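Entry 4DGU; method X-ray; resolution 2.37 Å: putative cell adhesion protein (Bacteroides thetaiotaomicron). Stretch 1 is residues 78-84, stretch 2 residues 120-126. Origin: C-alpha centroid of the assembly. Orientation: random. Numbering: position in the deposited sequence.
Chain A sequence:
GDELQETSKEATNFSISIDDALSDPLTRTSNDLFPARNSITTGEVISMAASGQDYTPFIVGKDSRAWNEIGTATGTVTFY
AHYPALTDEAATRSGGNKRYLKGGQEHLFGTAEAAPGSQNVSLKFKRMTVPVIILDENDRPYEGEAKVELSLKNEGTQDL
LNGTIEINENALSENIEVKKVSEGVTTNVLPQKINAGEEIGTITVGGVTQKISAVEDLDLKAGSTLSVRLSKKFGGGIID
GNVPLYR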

ATOM      1  N   THR A  78       2.775 -29.387 -24.450  1.00 45.92           N
ATOM      2  CA  THR A  78       2.175 -28.191 -23.884  1.00 43.39           C
ATOM      3  C   THR A  78       0.958 -27.838 -24.741  1.00 46.47           C
ATOM      4  O   THR A  78       1.074 -27.739 -25.962  1.00 45.27           O
ATOM      5  CB  THR A  78       3.196 -27.056 -23.794  1.00 44.56           C
ATOM      6  OG1 THR A  78       4.334 -27.537 -23.095  1.00 49.68           O
ATOM      7  CG2 THR A  78       2.640 -25.837 -23.089  1.00 38.22           C
ATOM      8  N   PHE A  79      -0.204 -27.652 -24.082  1.00 41.21           N
ATOM      9  CA  PHE A  79      -1.444 -27.253 -24.709  1.00 38.87           C
ATOM     10  C   PHE A  79      -1.767 -25.808 -24.315  1.00 43.81           C
ATOM     11  O   PHE A  79      -1.355 -25.360 -23.256  1.00 41.64           O
ATOM     12  CB  PHE A  79      -2.589 -28.195 -24.328  1.00 40.18           C
ATOM     13  CG  PHE A  79      -2.395 -29.609 -24.789  1.00 42.46           C
ATOM     14  CD1 PHE A  79      -2.764 -29.996 -26.071  1.00 46.18           C
ATOM     15  CD2 PHE A  79      -1.842 -30.568 -23.940  1.00 44.19           C
ATOM     16  CE1 PHE A  79      -2.558 -31.305 -26.509  1.00 47.11           C
ATOM     17  CE2 PHE A  79      -1.652 -31.867 -24.368  1.00 47.10           C
ATOM     18  CZ  PHE A  79      -2.008 -32.228 -25.656  1.00 46.01           C
ATOM     19  N   TYR A  80      -2.472 -25.085 -25.202  1.00 41.78           N
ATOM     20  CA  TYR A  80      -2.892 -23.696 -25.068  1.00 41.62           C
ATOM     21  C   TYR A  80      -4.337 -23.607 -25.439  1.00 46.45           C
ATOM     22  O   TYR A  80      -4.740 -24.228 -26.420  1.00 48.05           O
ATOM     23  CB  TYR A  80      -2.055 -22.779 -25.965  1.00 43.81           C
ATOM     24  CG  TYR A  80      -0.580 -22.816 -25.647  1.00 48.31           C
ATOM     25  CD1 TYR A  80      -0.055 -22.065 -24.599  1.00 50.82           C
ATOM     26  CD2 TYR A  80       0.292 -23.629 -26.372  1.00 49.82           C
ATOM     27  CE1 TYR A  80       1.305 -22.095 -24.297  1.00 54.44           C
ATOM     28  CE2 TYR A  80       1.658 -23.655 -26.091  1.00 51.06           C
ATOM     29  CZ  TYR A  80       2.161 -22.884 -25.050  1.00 62.46           C
ATOM     30  OH  TYR A  80       3.499 -22.928 -24.725  1.00 64.30           O
ATOM     31  N   ALA A  81      -5.141 -22.862 -24.675  1.00 41.29           N
ATOM     32  CA  ALA A  81      -6.562 -22.774 -24.968  1.00 41.57           C
ATOM     33  C   ALA A  81      -7.130 -21.384 -24.719  1.00 47.47           C
ATOM     34  O   ALA A  81      -6.754 -20.725 -23.750  1.00 48.39           O
ATOM     35  CB  ALA A  81      -7.327 -23.802 -24.139  1.00 42.27           C
ATOM     36  N   HIS A  82      -8.066 -20.964 -25.579  1.00 44.33           N
ATOM     37  CA  HIS A  82      -8.806 -19.707 -25.467  1.00 42.99           C
ATOM     38  C   HIS A  82     -10.273 -19.978 -25.201  1.00 45.68           C
ATOM     39  O   HIS A  82     -10.851 -20.870 -25.810  1.00 44.79           O
ATOM     40  CB  HIS A  82      -8.672 -18.851 -26.743  1.00 44.00           C
ATOM     41  CG  HIS A  82      -7.318 -18.252 -26.943  1.00 46.48           C
ATOM     42  ND1 HIS A  82      -6.997 -16.997 -26.450  1.00 47.51           N
ATOM     43  CD2 HIS A  82      -6.241 -18.763 -27.585  1.00 48.76           C
ATOM     44  CE1 HIS A  82      -5.740 -16.781 -26.810  1.00 47.61           C
ATOM     45  NE2 HIS A  82      -5.240 -17.818 -27.489  1.00 48.30           N
ATOM     46  N   TYR A  83     -10.860 -19.212 -24.276  1.00 43.58           N
ATOM     47  CA  TYR A  83     -12.279 -19.236 -23.968  1.00 44.57           C
ATOM     48  C   TYR A  83     -12.775 -17.803 -23.813  1.00 49.65           C
ATOM     49  O   TYR A  83     -12.246 -17.078 -22.991  1.00 47.19           O
ATOM     50  CB  TYR A  83     -12.673 -20.077 -22.741  1.00 45.48           C
ATOM     51  CG  TYR A  83     -14.178 -20.075 -22.579  1.00 48.26           C
ATOM     52  CD1 TYR A  83     -14.990 -20.828 -23.428  1.00 51.41           C
ATOM     53  CD2 TYR A  83     -14.802 -19.212 -21.675  1.00 48.95           C
ATOM     54  CE1 TYR A  83     -16.379 -20.752 -23.355  1.00 54.83           C
ATOM     55  CE2 TYR A  83     -16.193 -19.123 -21.596  1.00 51.13           C
ATOM     56  CZ  TYR A  83     -16.977 -19.903 -22.433  1.00 60.25           C
ATOM     57  OH  TYR A  83     -18.345 -19.828 -22.357  1.00 62.85           O
ATOM     58  N   PRO A  84     -13.788 -17.372 -24.593  1.00 49.80           N
ATOM     59  CA  PRO A  84     -14.518 -18.120 -25.652  1.00 50.34           C
ATOM     60  C   PRO A  84     -13.611 -18.496 -26.848  1.00 54.40           C
ATOM     61  O   PRO A  84     -12.502 -17.961 -26.967  1.00 53.40           O
ATOM     62  CB  PRO A  84     -15.624 -17.132 -26.064  1.00 52.96           C
ATOM     63  CG  PRO A  84     -15.740 -16.145 -24.926  1.00 56.66           C
ATOM     64  CD  PRO A  84     -14.325 -16.007 -24.437  1.00 51.56           C
ATOM     65  N   ASN A 120      -6.399 -37.978 -18.948  1.00 50.76           N
ATOM     66  CA  ASN A 120      -6.964 -36.663 -18.747  1.00 51.15           C
ATOM     67  C   ASN A 120      -5.901 -35.580 -18.777  1.00 54.71           C
ATOM     68  O   ASN A 120      -4.785 -35.784 -18.310  1.00 56.63           O
ATOM     69  CB  ASN A 120      -7.738 -36.602 -17.411  1.00 55.71           C
ATOM     70  CG  ASN A 120      -8.562 -35.340 -17.253  1.00 66.73           C
ATOM     71  OD1 ASN A 120      -8.197 -34.408 -16.528  1.00 52.99           O
ATOM     72  ND2 ASN A 120      -9.660 -35.267 -17.981  1.00 59.51           N
ATOM     73  N   VAL A 121      -6.262 -34.433 -19.354  1.00 48.01           N
ATOM     74  CA  VAL A 121      -5.403 -33.264 -19.471  1.00 46.07           C
ATOM     75  C   VAL A 121      -6.128 -32.108 -18.751  1.00 48.03           C
ATOM     76  O   VAL A 121      -7.244 -31.767 -19.123  1.00 46.46           O
ATOM     77  CB  VAL A 121      -5.054 -32.966 -20.961  1.00 49.01           C
ATOM     78  CG1 VAL A 121      -4.413 -31.585 -21.139  1.00 47.35           C
ATOM     79  CG2 VAL A 121      -4.159 -34.065 -21.544  1.00 48.88           C
ATOM     80  N   SER A 122      -5.514 -31.565 -17.685  1.00 44.61           N
ATOM     81  CA  SER A 122      -6.105 -30.456 -16.923  1.00 45.16           C
ATOM     82  C   SER A 122      -5.604 -29.109 -17.416  1.00 46.79           C
ATOM     83  O   SER A 122      -4.430 -28.794 -17.235  1.00 47.57           O
ATOM     84  CB  SER A 122      -5.805 -30.589 -15.433  1.00 50.87           C
ATOM     85  OG  SER A 122      -6.174 -31.874 -14.962  1.00 71.32           O
ATOM     86  N   LEU A 123      -6.480 -28.326 -18.032  1.00 41.91           N
ATOM     87  CA  LEU A 123      -6.149 -26.991 -18.498  1.00 41.72           C
ATOM     88  C   LEU A 123      -6.315 -26.013 -17.352  1.00 44.02           C
ATOM     89  O   LEU A 123      -7.402 -25.950 -16.766  1.00 43.29           O
ATOM     90  CB  LEU A 123      -7.028 -26.561 -19.701  1.00 42.27           C
ATOM     91  CG  LEU A 123      -6.722 -27.185 -21.046  1.00 47.12           C
ATOM     92  CD1 LEU A 123      -7.850 -26.944 -21.979  1.00 47.86           C
ATOM     93  CD2 LEU A 123      -5.445 -26.599 -21.660  1.00 50.67           C
ATOM     94  N   LYS A 124      -5.231 -25.254 -17.043  1.00 38.90           N
ATOM     95  CA  LYS A 124      -5.188 -24.247 -15.963  1.00 37.12           C
ATOM     96  C   LYS A 124      -5.467 -22.869 -16.558  1.00 39.30           C
ATOM     97  O   LYS A 124      -4.569 -22.226 -17.131  1.00 37.69           O
ATOM     98  CB  LYS A 124      -3.838 -24.266 -15.201  1.00 39.09           C
ATOM     99  CG  LYS A 124      -3.361 -25.652 -14.721  1.00 56.40           C
ATOM    100  CD  LYS A 124      -4.055 -26.122 -13.464  1.00 73.62           C
ATOM    101  CE  LYS A 124      -3.251 -27.164 -12.722  1.00 92.85           C
ATOM    102  NZ  LYS A 124      -2.174 -26.551 -11.883  1.00107.02           N
ATOM    103  N   PHE A 125      -6.730 -22.418 -16.413  1.00 35.43           N
ATOM    104  CA  PHE A 125      -7.148 -21.152 -16.972  1.00 36.00           C
ATOM    105  C   PHE A 125      -6.873 -19.926 -16.077  1.00 41.68           C
ATOM    106  O   PHE A 125      -7.177 -19.903 -14.876  1.00 40.94           O
ATOM    107  CB  PHE A 125      -8.638 -21.189 -17.309  1.00 38.62           C
ATOM    108  CG  PHE A 125      -8.930 -21.908 -18.604  1.00 41.14           C
ATOM    109  CD1 PHE A 125      -9.149 -23.284 -18.622  1.00 43.01           C
ATOM    110  CD2 PHE A 125      -8.983 -21.208 -19.812  1.00 41.82           C
ATOM    111  CE1 PHE A 125      -9.423 -23.940 -19.827  1.00 43.96           C
ATOM    112  CE2 PHE A 125      -9.245 -21.872 -21.012  1.00 44.29           C
ATOM    113  CZ  PHE A 125      -9.466 -23.231 -21.012  1.00 41.65           C
ATOM    114  N   LYS A 126      -6.260 -18.917 -16.693  1.00 37.51           N
ATOM    115  CA  LYS A 126      -6.077 -17.572 -16.195  1.00 35.98           C
ATOM    116  C   LYS A 126      -7.229 -16.714 -16.766  1.00 39.48           C
ATOM    117  O   LYS A 126      -7.584 -16.926 -17.929  1.00 40.54           O
ATOM    118  CB  LYS A 126      -4.723 -16.998 -16.677  1.00 36.58           C
ATOM    119  CG  LYS A 126      -3.474 -17.679 -16.163  1.00 34.24           C
ATOM    120  CD  LYS A 126      -2.228 -17.065 -16.780  1.00 32.69           C
ATOM    121  CE  LYS A 126      -0.935 -17.689 -16.284  1.00 42.45           C
ATOM    122  NZ  LYS A 126       0.217 -17.201 -17.100  1.00 51.74           N
TER

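The two strands pack mainly through their side chains: their axes approach to 8.1 Å, their N-to-C directions diverge by 50°, and no hydrogen bond passes between them. Thr-78 lies beyond the reach of stretch 2, and the contact begins at Phe-79. Its CA-to-CB bond points toward the partner strand, and with chi1 in the m well the ring lies beside Val-121, CD2 of Phe-79 coming 3.9 Å from CG1 of Val-121 at an oblique approach. CB of Phe-79 also lies 4.2 Å from CD2 of Leu-123.

Tyr-80 points away, in keeping with strand alternation, and Ala-81 turns back toward stretch 2. Here the CA atoms of Ala-81 and Leu-123 are 7.7 Å apart, the nearest backbone register. The small methyl CB of Ala-81 touches two larger side chains, at 3.8 Å from both CD1 of Leu-123 and CZ of Phe-125. The CA-to-CB bond of Phe-125 runs sideways relative to stretch 1, but its ring comes nearer.

His-82 again points away. The CA-to-CB bond of Tyr-83 points toward stretch 2, and CB of Tyr-83 lies 4.2 Å from CE2 of Phe-125, while the side chain's end leads away and its OH is hydrogen-bonded elsewhere in the structure. Pro-84, after a cis peptide bond, takes no part. The resulting interface is apolar and modest, burying 264 Å² in total.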